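Local coordinates for protein putative polyketide cyclase (Pseudomonas putida KT2440, PDB 3F7X) that is of unknown function but has a SnoaL-like domain, as in some polyketide cyclases, and may bind a small molecule in its pocket, at residues A[25-29]-A[41-45]. Numbering follows the deposited sequence.
Sequences LVNAY and FLALL. With EDO (1,2-ethanediol), chain D.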
ATOM      1  N   LEU A  25      -5.701  15.537   9.694  1.00 12.65           N
ATOM      2  CA  LEU A  25      -4.421  15.160  10.239  1.00 11.16           C
ATOM      3  C   LEU A  25      -3.476  14.650   9.121  1.00 10.71           C
ATOM      4  O   LEU A  25      -2.316  15.066   8.993  1.00 10.60           O
ATOM      5  CB  LEU A  25      -4.641  14.106  11.288  1.00 12.78           C
ATOM      6  CG  LEU A  25      -3.432  13.617  12.026  1.00 14.74           C
ATOM      7  CD1 LEU A  25      -2.648  14.684  12.719  1.00 19.03           C
ATOM      8  CD2 LEU A  25      -3.830  12.526  13.055  1.00 15.70           C
ATOM      9  N   VAL A  26      -3.999  13.758   8.279  1.00 10.14           N
ATOM     10  CA  VAL A  26      -3.220  13.204   7.167  1.00  9.53           C
ATOM     11  C   VAL A  26      -2.959  14.285   6.121  1.00 10.35           C
ATOM     12  O   VAL A  26      -1.865  14.341   5.575  1.00 10.36           O
ATOM     13  CB  VAL A  26      -3.867  11.920   6.609  1.00 10.83           C
ATOM     14  CG1 VAL A  26      -3.161  11.482   5.340  1.00 12.10           C
ATOM     15  CG2 VAL A  26      -3.866  10.826   7.693  1.00 11.98           C
ATOM     16  N   ASN A  27      -3.930  15.140   5.837  1.00 10.01           N
ATOM     17  CA  ASN A  27      -3.656  16.271   4.956  1.00 11.68           C
ATOM     18  C   ASN A  27      -2.521  17.151   5.503  1.00 11.14           C
ATOM     19  O   ASN A  27      -1.686  17.615   4.745  1.00 11.30           O
ATOM     20  CB  ASN A  27      -4.873  17.146   4.790  1.00 13.07           C
ATOM     21  CG  ASN A  27      -5.901  16.581   3.880  1.00 17.40           C
ATOM     22  OD1 ASN A  27      -5.614  15.801   3.021  1.00 21.09           O
ATOM     23  ND2 ASN A  27      -7.158  17.048   4.052  1.00 21.17           N
ATOM     24  N   ALA A  28      -2.516  17.386   6.817  1.00 10.37           N
ATOM     25  CA  ALA A  28      -1.457  18.185   7.426  1.00 11.58           C
ATOM     26  C   ALA A  28      -0.093  17.494   7.326  1.00 10.59           C
ATOM     27  O   ALA A  28       0.907  18.172   7.092  1.00 11.25           O
ATOM     28  CB  ALA A  28      -1.811  18.503   8.911  1.00 12.08           C
ATOM     29  N   TYR A  29      -0.079  16.174   7.483  1.00  9.89           N
ATOM     30  CA  TYR A  29       1.108  15.372   7.310  1.00  9.41           C
ATOM     31  C   TYR A  29       1.701  15.568   5.945  1.00  8.91           C
ATOM     32  O   TYR A  29       2.893  15.880   5.817  1.00 10.09           O
ATOM     33  CB  TYR A  29       0.728  13.915   7.574  1.00 10.20           C
ATOM     34  CG  TYR A  29       1.819  12.872   7.437  1.00 10.46           C
ATOM     35  CD1 TYR A  29       2.580  12.506   8.546  1.00 11.62           C
ATOM     36  CD2 TYR A  29       1.978  12.155   6.286  1.00 10.15           C
ATOM     37  CE1 TYR A  29       3.533  11.507   8.446  1.00 11.40           C
ATOM     38  CE2 TYR A  29       2.926  11.147   6.173  1.00 11.29           C
ATOM     39  CZ  TYR A  29       3.713  10.833   7.254  1.00 10.74           C
ATOM     40  OH  TYR A  29       4.676   9.832   7.188  1.00 11.90           O
ATOM     41  N   PHE A  41       5.749  18.342  10.584  1.00  9.99           N
ATOM     42  CA  PHE A  41       5.588  16.922  10.220  1.00 10.55           C
ATOM     43  C   PHE A  41       5.729  16.025  11.454  1.00 10.33           C
ATOM     44  O   PHE A  41       4.856  15.211  11.749  1.00 11.26           O
ATOM     45  CB  PHE A  41       6.657  16.599   9.169  1.00 11.21           C
ATOM     46  CG  PHE A  41       6.635  15.197   8.635  1.00 10.78           C
ATOM     47  CD1 PHE A  41       5.784  14.825   7.596  1.00 11.25           C
ATOM     48  CD2 PHE A  41       7.475  14.239   9.180  1.00 11.08           C
ATOM     49  CE1 PHE A  41       5.804  13.524   7.124  1.00 11.85           C
ATOM     50  CE2 PHE A  41       7.465  12.938   8.722  1.00 12.51           C
ATOM     51  CZ  PHE A  41       6.642  12.589   7.687  1.00 12.36           C
ATOM     52  N   LEU A  42       6.812  16.224  12.196  1.00 10.76           N
ATOM     53  CA  LEU A  42       7.103  15.353  13.334  1.00 12.01           C
ATOM     54  C   LEU A  42       6.113  15.594  14.485  1.00 12.31           C
ATOM     55  O   LEU A  42       5.821  14.675  15.244  1.00 12.81           O
ATOM     56  CB  LEU A  42       8.537  15.573  13.809  1.00 13.41           C
ATOM     57  CG  LEU A  42       9.634  15.129  12.821  1.00 14.10           C
ATOM     58  CD1 LEU A  42      10.995  15.619  13.302  1.00 18.12           C
ATOM     59  CD2 LEU A  42       9.643  13.615  12.646  1.00 17.23           C
ATOM     60  N   ALA A  43       5.556  16.800  14.577  1.00 11.61           N
ATOM     61  CA  ALA A  43       4.608  17.131  15.642  1.00 12.79           C
ATOM     62  C   ALA A  43       3.350  16.291  15.562  1.00 11.66           C
ATOM     63  O   ALA A  43       2.649  16.136  16.568  1.00 13.54           O
ATOM     64  CB  ALA A  43       4.236  18.599  15.621  1.00 14.63           C
ATOM     65  N   LEU A  44       3.027  15.797  14.363  1.00 10.76           N
ATOM     66  CA  LEU A  44       1.809  15.022  14.168  1.00 11.25           C
ATOM     67  C   LEU A  44       1.941  13.574  14.601  1.00 11.04           C
ATOM     68  O   LEU A  44       0.955  12.861  14.631  1.00 13.08           O
ATOM     69  CB  LEU A  44       1.460  15.027  12.685  1.00 12.41           C
ATOM     70  CG  LEU A  44       1.228  16.431  12.132  1.00 12.10           C
ATOM     71  CD1 LEU A  44       1.025  16.404  10.645  1.00 15.78           C
ATOM     72  CD2 LEU A  44       0.075  17.173  12.809  1.00 18.76           C
ATOM     73  N   LEU A  45       3.154  13.141  14.894  1.00 11.72           N
ATOM     74  CA  LEU A  45       3.430  11.743  15.178  1.00 10.70           C
ATOM     75  C   LEU A  45       3.479  11.463  16.668  1.00 11.00           C
ATOM     76  O   LEU A  45       3.956  12.281  17.477  1.00 12.80           O
ATOM     77  CB  LEU A  45       4.808  11.361  14.620  1.00 12.13           C
ATOM     78  CG  LEU A  45       5.039  11.653  13.125  1.00 12.48           C
ATOM     79  CD1 LEU A  45       6.445  11.212  12.714  1.00 15.35           C
ATOM     80  CD2 LEU A  45       3.953  11.042  12.239  1.00 16.58           C
TER
HETATM   81  C1  EDO D 135       6.591   9.412   4.423  1.00 17.46           C
HETATM   82  O1  EDO D 135       5.391   8.864   4.895  1.00 15.99           O
HETATM   83  C2  EDO D 135       7.799   8.979   5.288  1.00 16.63           C
HETATM   84  O2  EDO D 135       7.985   7.523   5.301  1.00 16.65           O
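Y29 and F41 meet ring against ring where helices 22-35 and 38-43 pack together. The rings meet obliquely, planes inclined by 33° and centroids 4.5 Å apart; F41 sets CE1 over one face of Y29, toward the rim, 3.3 Å from Y29 CE1. CG anti to the backbone N in both residues (chi1 179° in Y29, -178° in F41) brings the two rings together between the helices. At the edge of the F41 ring, in its plane, Y29 O lies 3.6 Å from F41 CD1. At the rim of Y29, L45 brings CD2 to 3.8 Å from Y29 CE1.

Aliphatic contact centres on L44. Its CD1 reaches the backbone of the first helix, 3.4 Å from Y29 N, and also touches A28 CB, while its CD2 passes L25 CD1 at 3.7 Å.

Y29 OH makes a hydrogen bond with O1 of 1,2-ethanediol (2.6 Å), at the ring edge and in plane. H51 and N139 also hydrogen-bond this diol, probably from the crystallisation liquor; F127 meets Y29 edge-to-face. This helical pair against a curved sheet is consistent with the cone-shaped alpha+beta barrel of SnoaL-like proteins, Y29 reaching into the probable ligand pocket: an unidentified ligand lies about 7 Å from its side chain.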